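Local coordinates for protein COG0546: Predicted phosphatases (Streptococcus pneumoniae, PDB 2AH5) that is of unknown function but probably acts as a phosphatase or related hydrolase of the haloacid dehalogenase (HAD) family, at residues T27-E32 and S65-I70; Y100-T105 and H124-I129; I180-G185 and Y197-P202. All blocks are in the same frame, centred on the assembly; numbering follows the deposited sequence.

Interaction 1. Residues T27-E32 and S65-I70; sequences TYTFKE and SEAVQI
Ile-70 presents its CG2 methyl to three side chains of the facing helix: Tyr-28, Thr-29 and Glu-32. The methyl stands anti to its own backbone N, while CG1 (chi1 -68°) lies beside that N. Its nearest neighbour is the rim of the Tyr-28 ring, where CE2 of Tyr-28 is 3.6 Å from CG2 of Ile-70; the methyl comes to the ring obliquely, and the two side chains cross at about a right angle. Tyr-28 CG stands anti to the backbone N (chi1 178°), and the CD2-CE2 side of the ring meets the methyl. One turn on, Glu-32 CG, beside its backbone N, lies over one face of the same ring, 3.4 Å above its plane and toward the rim; this CG is also 4.1 Å from Ile-70 CG2.

Both segments belong to the helical region that follows the first core strand, consistent with a C1-type cap of HAD proteins. Here the axes of segments 27-32 and 65-70 approach to 9.3 Å, their directions 128° apart.

Thr-29 splits its two branches. Its OG1 turns back to bond the carbonyl of Ala-25 in its own helix, meeting Ile-70 CG2 at 3.9 Å, whereas CG2 points across to Ala-67, 3.5 Å from Ala-67 O and 3.9 Å from Ala-67 CB. With the hydroxyl satisfied inside its helix, what Thr-29 offers Ala-67 is a methyl. Phe-55 of helix 51-56 touches both Thr-29 and Ala-67, and Leu-33 packs against Ala-67 and Ile-70.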
loop_
_atom_site.group_PDB
_atom_site.type_symbol
_atom_site.label_atom_id
_atom_site.label_comp_id
_atom_site.label_asym_id
_atom_site.label_seq_id
_atom_site.Cartn_x
_atom_site.Cartn_y
_atom_site.Cartn_z
ATOM N N THR A 27 -6.011 16.346 7.968
ATOM C CA THR A 27 -6.630 17.343 8.876
ATOM C C THR A 27 -5.789 18.630 8.914
ATOM O O THR A 27 -6.340 19.731 9.066
ATOM C CB THR A 27 -6.887 16.782 10.298
ATOM O OG1 THR A 27 -5.652 16.382 10.882
ATOM C CG2 THR A 27 -7.859 15.546 10.259
ATOM N N TYR A 28 -4.467 18.489 8.804
ATOM C CA TYR A 28 -3.598 19.680 8.646
ATOM C C TYR A 28 -4.011 20.471 7.416
ATOM O O TYR A 28 -4.063 21.716 7.441
ATOM C CB TYR A 28 -2.092 19.301 8.554
ATOM C CG TYR A 28 -1.217 20.527 8.349
ATOM C CD1 TYR A 28 -0.999 21.421 9.398
ATOM C CD2 TYR A 28 -0.686 20.838 7.079
ATOM C CE1 TYR A 28 -0.210 22.571 9.220
ATOM C CE2 TYR A 28 0.103 21.985 6.888
ATOM C CZ TYR A 28 0.319 22.846 7.962
ATOM O OH TYR A 28 1.058 23.998 7.797
ATOM N N THR A 29 -4.284 19.754 6.322
ATOM C CA THR A 29 -4.681 20.404 5.068
ATOM C C THR A 29 -5.989 21.164 5.207
ATOM O O THR A 29 -6.064 22.323 4.834
ATOM C CB THR A 29 -4.720 19.406 3.890
ATOM O OG1 THR A 29 -3.441 18.766 3.801
ATOM C CG2 THR A 29 -5.004 20.145 2.540
ATOM N N PHE A 30 -7.012 20.512 5.749
ATOM C CA PHE A 30 -8.296 21.177 5.982
ATOM C C PHE A 30 -8.187 22.365 6.949
ATOM O O PHE A 30 -8.836 23.401 6.713
ATOM C CB PHE A 30 -9.354 20.168 6.422
ATOM C CG PHE A 30 -9.572 19.047 5.414
ATOM C CD1 PHE A 30 -9.876 19.334 4.084
ATOM C CD2 PHE A 30 -9.485 17.722 5.806
ATOM C CE1 PHE A 30 -10.087 18.291 3.140
ATOM C CE2 PHE A 30 -9.678 16.684 4.886
ATOM C CZ PHE A 30 -9.975 16.976 3.544
ATOM N N LYS A 31 -7.385 22.228 8.007
ATOM C CA LYS A 31 -7.086 23.374 8.905
ATOM C C LYS A 31 -6.499 24.561 8.099
ATOM O O LYS A 31 -6.933 25.700 8.236
ATOM C CB LYS A 31 -6.137 22.964 10.038
ATOM C CG LYS A 31 -5.490 24.176 10.774
ATOM C CD LYS A 31 -4.514 23.773 11.839
ATOM C CE LYS A 31 -3.898 25.012 12.470
ATOM N NZ LYS A 31 -3.157 24.709 13.735
ATOM N N GLU A 32 -5.525 24.286 7.231
ATOM C CA GLU A 32 -4.883 25.366 6.476
ATOM C C GLU A 32 -5.814 26.001 5.466
ATOM O O GLU A 32 -5.760 27.236 5.233
ATOM C CB GLU A 32 -3.590 24.875 5.802
ATOM C CG GLU A 32 -2.447 24.559 6.796
ATOM C CD GLU A 32 -2.126 25.741 7.712
ATOM O OE1 GLU A 32 -1.812 26.820 7.187
ATOM O OE2 GLU A 32 -2.226 25.597 8.946
ATOM N N SER A 65 -4.842 21.118 -6.273
ATOM C CA SER A 65 -3.385 21.222 -6.391
ATOM C C SER A 65 -2.769 21.825 -5.128
ATOM O O SER A 65 -1.765 21.323 -4.616
ATOM C CB SER A 65 -3.002 22.052 -7.627
ATOM O OG SER A 65 -1.595 22.093 -7.778
ATOM N N GLU A 66 -3.381 22.899 -4.626
ATOM C CA GLU A 66 -2.928 23.518 -3.363
ATOM C C GLU A 66 -3.048 22.527 -2.200
ATOM O O GLU A 66 -2.131 22.395 -1.378
ATOM C CB GLU A 66 -3.757 24.769 -3.055
ATOM C CG GLU A 66 -3.405 25.476 -1.740
ATOM C CD GLU A 66 -4.391 26.588 -1.381
ATOM O OE1 GLU A 66 -5.384 26.777 -2.103
ATOM O OE2 GLU A 66 -4.192 27.266 -0.354
ATOM N N ALA A 67 -4.200 21.863 -2.123
ATOM C CA ALA A 67 -4.430 20.826 -1.096
ATOM C C ALA A 67 -3.358 19.734 -1.139
ATOM O O ALA A 67 -2.802 19.384 -0.107
ATOM C CB ALA A 67 -5.817 20.221 -1.225
ATOM N N VAL A 68 -3.068 19.194 -2.330
ATOM C CA VAL A 68 -2.026 18.170 -2.476
ATOM C C VAL A 68 -0.659 18.670 -2.014
ATOM O O VAL A 68 0.060 17.972 -1.301
ATOM C CB VAL A 68 -1.968 17.625 -3.932
ATOM C CG1 VAL A 68 -0.761 16.687 -4.135
ATOM C CG2 VAL A 68 -3.263 16.900 -4.234
ATOM N N GLN A 69 -0.308 19.888 -2.410
ATOM C CA GLN A 69 0.935 20.491 -1.947
ATOM C C GLN A 69 1.024 20.582 -0.433
ATOM O O GLN A 69 2.039 20.186 0.146
ATOM C CB GLN A 69 1.153 21.863 -2.585
ATOM C CG GLN A 69 2.450 22.546 -2.133
ATOM C CD GLN A 69 2.614 23.933 -2.753
ATOM O OE1 GLN A 69 2.432 24.093 -3.946
ATOM N NE2 GLN A 69 2.965 24.928 -1.942
ATOM N N ILE A 70 -0.029 21.084 0.207
ATOM C CA ILE A 70 -0.036 21.274 1.656
ATOM C C ILE A 70 0.052 19.894 2.353
ATOM O O ILE A 70 0.850 19.689 3.264
ATOM C CB ILE A 70 -1.280 22.094 2.119
ATOM C CG1 ILE A 70 -1.194 23.554 1.636
ATOM C CG2 ILE A 70 -1.431 22.067 3.651
ATOM C CD1 ILE A 70 -2.553 24.288 1.651
#

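Interaction 2. Residues Y100-T105 and H124-I129; sequences YPLYIT and HFFDGI
Leu-102 O receives the backbone N-H of Asp-127 at 2.7 Å, the donor N sitting almost straight out from the carbonyl. A second bond follows two residues later: Ile-104 N gives its proton to Gly-128 O at 3.0 Å, this time with N tilted 18° from the carbonyl plane. CA of Tyr-103 brings a C-H to the same Gly-128 oxygen, so that acceptor is approached by two donors, one conventional and one weak. Waters extend the polar network. One accepts from Leu-102 N and lies close to Phe-125 O; another joins Tyr-103 OH to Asp-127 OD2, donating to the carboxylate.

Near this second water, CE1 of Tyr-103 rests 3.5 Å from CB of Asp-127, the ring and carboxylate planes being close to perpendicular (84°). CD1 of Tyr-103 comes obliquely to 3.4 Å from Gly-128 N.

Away from Tyr-103 the packing is mostly apolar, with Ile-104 and Ile-129 on the other face of the sheet. Ile-104 carries CD1 over the face of the Phe-126 ring, 3.7 Å from its centroid and 14° off the normal, a clear CH-pi contact. CB of Phe-125 lies over the opposite face, toward the rim, and Leu-102 CB comes obliquely to CD1 of Phe-126 at 3.6 Å. Beside them Ile-104 and Ile-129 lie side by side, pointing the same way, with their CD1 methyls in contact. Leu-11 and Leu-15 adjoin Ile-104, and helix 110-119 covers Ile-129.

Strand 102-106, helix 110-119 and strand 128-132 thus form a beta-alpha-beta crossover, closing one edge of the parallel sheet of the Rossmann-like HAD core.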
loop_
_atom_site.group_PDB
_atom_site.type_symbol
_atom_site.label_atom_id
_atom_site.label_comp_id
_atom_site.label_asym_id
_atom_site.label_seq_id
_atom_site.Cartn_x
_atom_site.Cartn_y
_atom_site.Cartn_z
ATOM N N TYR A 100 11.370 -17.053 0.269
ATOM C CA TYR A 100 11.067 -16.313 -0.963
ATOM C C TYR A 100 11.752 -14.958 -0.987
ATOM O O TYR A 100 11.898 -14.331 0.051
ATOM C CB TYR A 100 9.559 -16.001 -1.040
ATOM C CG TYR A 100 8.644 -17.196 -1.113
ATOM C CD1 TYR A 100 8.312 -17.751 -2.337
ATOM C CD2 TYR A 100 8.105 -17.755 0.049
ATOM C CE1 TYR A 100 7.451 -18.862 -2.427
ATOM C CE2 TYR A 100 7.252 -18.847 -0.015
ATOM C CZ TYR A 100 6.935 -19.401 -1.275
ATOM O OH TYR A 100 6.093 -20.494 -1.377
ATOM N N PRO A 101 12.111 -14.478 -2.195
ATOM C CA PRO A 101 12.500 -13.089 -2.358
ATOM C C PRO A 101 11.200 -12.282 -2.207
ATOM O O PRO A 101 10.177 -12.706 -2.747
ATOM C CB PRO A 101 13.029 -13.035 -3.800
ATOM C CG PRO A 101 12.277 -14.109 -4.526
ATOM C CD PRO A 101 12.086 -15.214 -3.479
ATOM N N LEU A 102 11.248 -11.195 -1.445
ATOM C CA LEU A 102 10.121 -10.299 -1.202
ATOM C C LEU A 102 10.360 -8.927 -1.813
ATOM O O LEU A 102 11.521 -8.430 -1.805
ATOM C CB LEU A 102 9.942 -10.083 0.295
ATOM C CG LEU A 102 9.944 -11.306 1.206
ATOM C CD1 LEU A 102 9.731 -10.883 2.639
ATOM C CD2 LEU A 102 8.904 -12.340 0.750
ATOM N N TYR A 103 9.280 -8.313 -2.302
ATOM C CA TYR A 103 9.347 -6.980 -2.930
ATOM C C TYR A 103 8.220 -6.117 -2.408
ATOM O O TYR A 103 7.100 -6.612 -2.138
ATOM C CB TYR A 103 9.218 -7.098 -4.460
ATOM C CG TYR A 103 10.279 -7.999 -5.019
ATOM C CD1 TYR A 103 11.554 -7.499 -5.279
ATOM C CD2 TYR A 103 10.039 -9.368 -5.188
ATOM C CE1 TYR A 103 12.561 -8.325 -5.755
ATOM C CE2 TYR A 103 11.046 -10.215 -5.695
ATOM C CZ TYR A 103 12.299 -9.674 -5.961
ATOM O OH TYR A 103 13.303 -10.473 -6.443
ATOM N N ILE A 104 8.500 -4.828 -2.245
ATOM C CA ILE A 104 7.393 -3.907 -2.080
ATOM C C ILE A 104 6.967 -3.344 -3.444
ATOM O O ILE A 104 7.816 -2.916 -4.256
ATOM C CB ILE A 104 7.752 -2.782 -1.091
ATOM C CG1 ILE A 104 7.797 -3.363 0.324
ATOM C CG2 ILE A 104 6.744 -1.660 -1.157
ATOM C CD1 ILE A 104 8.594 -2.519 1.298
ATOM N N THR A 105 5.645 -3.312 -3.649
ATOM C CA THR A 105 4.992 -2.692 -4.835
ATOM C C THR A 105 3.888 -1.731 -4.364
ATOM O O THR A 105 2.809 -2.163 -3.959
ATOM C CB THR A 105 4.387 -3.742 -5.780
ATOM O OG1 THR A 105 3.521 -4.621 -5.037
ATOM C CG2 THR A 105 5.449 -4.527 -6.440
ATOM N N HIS A 124 15.308 -4.205 5.145
ATOM C CA HIS A 124 16.240 -5.292 4.913
ATOM C C HIS A 124 15.622 -6.652 4.501
ATOM O O HIS A 124 16.344 -7.567 4.038
ATOM C CB HIS A 124 17.163 -5.440 6.116
ATOM C CG HIS A 124 16.504 -6.035 7.322
ATOM N ND1 HIS A 124 15.768 -5.279 8.204
ATOM C CD2 HIS A 124 16.487 -7.301 7.806
ATOM C CE1 HIS A 124 15.315 -6.051 9.174
ATOM N NE2 HIS A 124 15.722 -7.285 8.950
ATOM N N PHE A 125 14.310 -6.798 4.655
ATOM C CA PHE A 125 13.627 -8.031 4.271
ATOM C C PHE A 125 13.345 -8.109 2.769
ATOM O O PHE A 125 12.892 -9.144 2.289
ATOM C CB PHE A 125 12.289 -8.151 4.986
ATOM C CG PHE A 125 12.409 -8.417 6.453
ATOM C CD1 PHE A 125 12.868 -9.651 6.918
ATOM C CD2 PHE A 125 12.082 -7.438 7.363
ATOM C CE1 PHE A 125 12.967 -9.903 8.281
ATOM C CE2 PHE A 125 12.187 -7.671 8.718
ATOM C CZ PHE A 125 12.613 -8.897 9.184
ATOM N N PHE A 126 13.539 -6.995 2.064
ATOM C CA PHE A 126 13.155 -6.912 0.652
ATOM C C PHE A 126 14.303 -6.932 -0.352
ATOM O O PHE A 126 15.349 -6.322 -0.127
ATOM C CB PHE A 126 12.228 -5.685 0.438
ATOM C CG PHE A 126 11.003 -5.737 1.300
ATOM C CD1 PHE A 126 9.919 -6.507 0.907
ATOM C CD2 PHE A 126 10.973 -5.098 2.540
ATOM C CE1 PHE A 126 8.796 -6.639 1.723
ATOM C CE2 PHE A 126 9.853 -5.184 3.350
ATOM C CZ PHE A 126 8.754 -5.977 2.941
ATOM N N ASP A 127 14.081 -7.595 -1.488
ATOM C CA ASP A 127 15.060 -7.575 -2.582
ATOM C C ASP A 127 14.842 -6.424 -3.557
ATOM O O ASP A 127 15.659 -6.220 -4.457
ATOM C CB ASP A 127 15.045 -8.879 -3.348
ATOM C CG ASP A 127 15.664 -10.030 -2.562
ATOM O OD1 ASP A 127 16.052 -9.859 -1.380
ATOM O OD2 ASP A 127 15.756 -11.119 -3.158
ATOM N N GLY A 128 13.750 -5.679 -3.364
ATOM C CA GLY A 128 13.445 -4.513 -4.186
ATOM C C GLY A 128 12.278 -3.771 -3.586
ATOM O O GLY A 128 11.411 -4.376 -2.980
ATOM N N ILE A 129 12.281 -2.457 -3.743
ATOM C CA ILE A 129 11.184 -1.630 -3.319
ATOM C C ILE A 129 10.850 -0.717 -4.498
ATOM O O ILE A 129 11.696 0.077 -4.952
ATOM C CB ILE A 129 11.533 -0.795 -2.061
ATOM C CG1 ILE A 129 11.878 -1.706 -0.872
ATOM C CG2 ILE A 129 10.367 0.222 -1.737
ATOM C CD1 ILE A 129 12.169 -0.958 0.416
HETATM O O HOH W 1 13.696 -10.715 0.110
HETATM O O HOH W 2 16.023 -10.576 -6.016
#

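Interaction 3. Residues I180-G185 and Y197-P202; sequences ITWGFG and YIAHKP
Trp-182 stands with its indole sandwiched between Pro-202 and Ile-180. Pro-202 CG lies 3.9 Å from the centroid of the six-membered ring and 4° off its normal, a CH-pi contact; Ile-180 CD1 covers the opposite face, 3.4 Å above the plane. With chi1 at 67°, Trp-182 CG is tucked between backbone N and carbonyl carbon. The His-200 carbonyl carbon meets the indole edge in plane, and CZ3 of Trp-182 is 4.2 Å from Ala-199 CB. The indole NE1 bonds outside the contact, to Thr-14 O.

The Thr-181 and Ile-198 side chains cross at about a right angle, CG2 of Thr-181 3.8 Å from CD1 of Ile-198, while Thr-181 OG1 presses closely on CB of His-200 at 3.1 Å. Thr-181 N donates to Ala-199 O (3.0 Å), and Ile-180 CA sends a C-H to that oxygen in the parallel pairing of Ile-180 with Ala-199.

The Thr-181 to Ala-199 bond adds to those that Tyr-197 and Ala-199 make with Ala-179. Beyond the strand ends the hold is largely apolar, proline and isoleucine keeping the indole in place as its N-H fastens it to Thr-14, which belongs to a probable HAD-type DxDx(T/V) motif.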
loop_
_atom_site.group_PDB
_atom_site.type_symbol
_atom_site.label_atom_id
_atom_site.label_comp_id
_atom_site.label_asym_id
_atom_site.label_seq_id
_atom_site.Cartn_x
_atom_site.Cartn_y
_atom_site.Cartn_z
ATOM N N ILE A 180 -5.895 -8.961 2.354
ATOM C CA ILE A 180 -5.759 -8.894 3.811
ATOM C C ILE A 180 -6.750 -7.889 4.369
ATOM O O ILE A 180 -7.052 -6.877 3.721
ATOM C CB ILE A 180 -4.300 -8.618 4.271
ATOM C CG1 ILE A 180 -3.856 -7.156 3.987
ATOM C CG2 ILE A 180 -3.361 -9.734 3.702
ATOM C CD1 ILE A 180 -4.195 -6.160 5.139
ATOM N N THR A 181 -7.282 -8.179 5.557
ATOM C CA THR A 181 -8.409 -7.403 6.071
ATOM C C THR A 181 -8.106 -6.679 7.385
ATOM O O THR A 181 -9.022 -6.102 7.988
ATOM C CB THR A 181 -9.664 -8.295 6.260
ATOM O OG1 THR A 181 -9.375 -9.286 7.248
ATOM C CG2 THR A 181 -10.043 -9.008 4.959
ATOM N N TRP A 182 -6.848 -6.741 7.839
ATOM C CA TRP A 182 -6.407 -6.024 9.054
ATOM C C TRP A 182 -6.076 -4.560 8.744
ATOM O O TRP A 182 -5.698 -3.789 9.646
ATOM C CB TRP A 182 -5.202 -6.719 9.720
ATOM C CG TRP A 182 -3.925 -6.687 8.923
ATOM C CD1 TRP A 182 -3.105 -5.602 8.715
ATOM C CD2 TRP A 182 -3.302 -7.793 8.259
ATOM N NE1 TRP A 182 -2.015 -5.973 7.954
ATOM C CE2 TRP A 182 -2.117 -7.306 7.649
ATOM C CE3 TRP A 182 -3.636 -9.145 8.105
ATOM C CZ2 TRP A 182 -1.272 -8.119 6.887
ATOM C CZ3 TRP A 182 -2.789 -9.958 7.345
ATOM C CH2 TRP A 182 -1.620 -9.447 6.751
ATOM N N GLY A 183 -6.204 -4.189 7.472
ATOM C CA GLY A 183 -5.744 -2.883 6.989
ATOM C C GLY A 183 -6.852 -1.915 6.641
ATOM O O GLY A 183 -7.901 -1.883 7.304
ATOM N N PHE A 184 -6.629 -1.139 5.588
ATOM C CA PHE A 184 -7.469 0.032 5.335
ATOM C C PHE A 184 -8.673 -0.247 4.441
ATOM O O PHE A 184 -9.726 0.360 4.637
ATOM C CB PHE A 184 -6.628 1.233 4.851
ATOM C CG PHE A 184 -5.484 1.587 5.780
ATOM C CD1 PHE A 184 -5.585 1.362 7.157
ATOM C CD2 PHE A 184 -4.325 2.169 5.281
ATOM C CE1 PHE A 184 -4.534 1.684 8.017
ATOM C CE2 PHE A 184 -3.273 2.509 6.134
ATOM C CZ PHE A 184 -3.372 2.247 7.500
ATOM N N GLY A 185 -8.535 -1.187 3.505
ATOM C CA GLY A 185 -9.638 -1.553 2.636
ATOM C C GLY A 185 -10.635 -2.444 3.355
ATOM O O GLY A 185 -10.274 -3.157 4.306
ATOM N N TYR A 197 -6.535 -16.080 -1.961
ATOM C CA TYR A 197 -6.454 -16.433 -0.548
ATOM C C TYR A 197 -6.777 -15.160 0.224
ATOM O O TYR A 197 -6.626 -14.044 -0.300
ATOM C CB TYR A 197 -5.051 -16.921 -0.215
ATOM C CG TYR A 197 -4.901 -17.504 1.174
ATOM C CD1 TYR A 197 -5.164 -18.870 1.427
ATOM C CD2 TYR A 197 -4.464 -16.705 2.225
ATOM C CE1 TYR A 197 -5.001 -19.408 2.712
ATOM C CE2 TYR A 197 -4.302 -17.226 3.508
ATOM C CZ TYR A 197 -4.571 -18.562 3.737
ATOM O OH TYR A 197 -4.410 -19.020 5.023
ATOM N N ILE A 198 -7.243 -15.318 1.464
ATOM C CA ILE A 198 -7.602 -14.149 2.276
ATOM C C ILE A 198 -7.115 -14.347 3.709
ATOM O O ILE A 198 -7.080 -15.475 4.191
ATOM C CB ILE A 198 -9.136 -13.826 2.221
ATOM C CG1 ILE A 198 -9.457 -12.504 2.940
ATOM C CG2 ILE A 198 -9.950 -14.962 2.761
ATOM C CD1 ILE A 198 -10.708 -11.762 2.361
ATOM N N ALA A 199 -6.722 -13.265 4.373
ATOM C CA ALA A 199 -6.222 -13.349 5.748
ATOM C C ALA A 199 -6.677 -12.170 6.565
ATOM O O ALA A 199 -6.510 -11.025 6.152
ATOM C CB ALA A 199 -4.690 -13.413 5.787
ATOM N N HIS A 200 -7.174 -12.440 7.764
ATOM C CA HIS A 200 -7.478 -11.339 8.684
ATOM C C HIS A 200 -6.362 -11.064 9.709
ATOM O O HIS A 200 -6.420 -10.073 10.444
ATOM C CB HIS A 200 -8.865 -11.504 9.359
ATOM C CG HIS A 200 -8.933 -12.579 10.399
ATOM N ND1 HIS A 200 -8.964 -13.921 10.086
ATOM C CD2 HIS A 200 -9.028 -12.506 11.747
ATOM C CE1 HIS A 200 -9.049 -14.631 11.200
ATOM N NE2 HIS A 200 -9.076 -13.796 12.223
ATOM N N LYS A 201 -5.367 -11.953 9.747
ATOM C CA LYS A 201 -4.227 -11.843 10.634
ATOM C C LYS A 201 -2.955 -12.207 9.873
ATOM O O LYS A 201 -2.968 -13.152 9.076
ATOM C CB LYS A 201 -4.344 -12.823 11.809
ATOM C CG LYS A 201 -5.350 -12.454 12.884
ATOM C CD LYS A 201 -5.396 -13.620 13.863
ATOM C CE LYS A 201 -5.562 -13.162 15.315
ATOM N NZ LYS A 201 -5.567 -14.342 16.245
ATOM N N PRO A 202 -1.850 -11.495 10.138
ATOM C CA PRO A 202 -0.616 -11.764 9.389
ATOM C C PRO A 202 -0.198 -13.225 9.314
ATOM O O PRO A 202 0.149 -13.670 8.229
ATOM C CB PRO A 202 0.428 -10.913 10.120
ATOM C CG PRO A 202 -0.401 -9.715 10.570
ATOM C CD PRO A 202 -1.658 -10.374 11.081
#

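In the fold
Interactions 2 and 3 belong to the same six-stranded parallel sheet, at its two outermost strands, 128-132 and 197-199, with centres about 19 Å apart. Both combine strand pairing by backbone bonds with CH-pi packing on an aromatic ring, though interaction 2 has the larger interface and waters as well. Interaction 1 lies elsewhere, about 30 Å or more centre to centre from either, between two helices of the probable cap, and relies on van der Waals contact, mainly between side chains. It is also the smallest of the three. None is entirely buried: each mixes a sheltered apolar part with a more exposed margin, formed by Glu-32, Asp-127 and His-200 respectively.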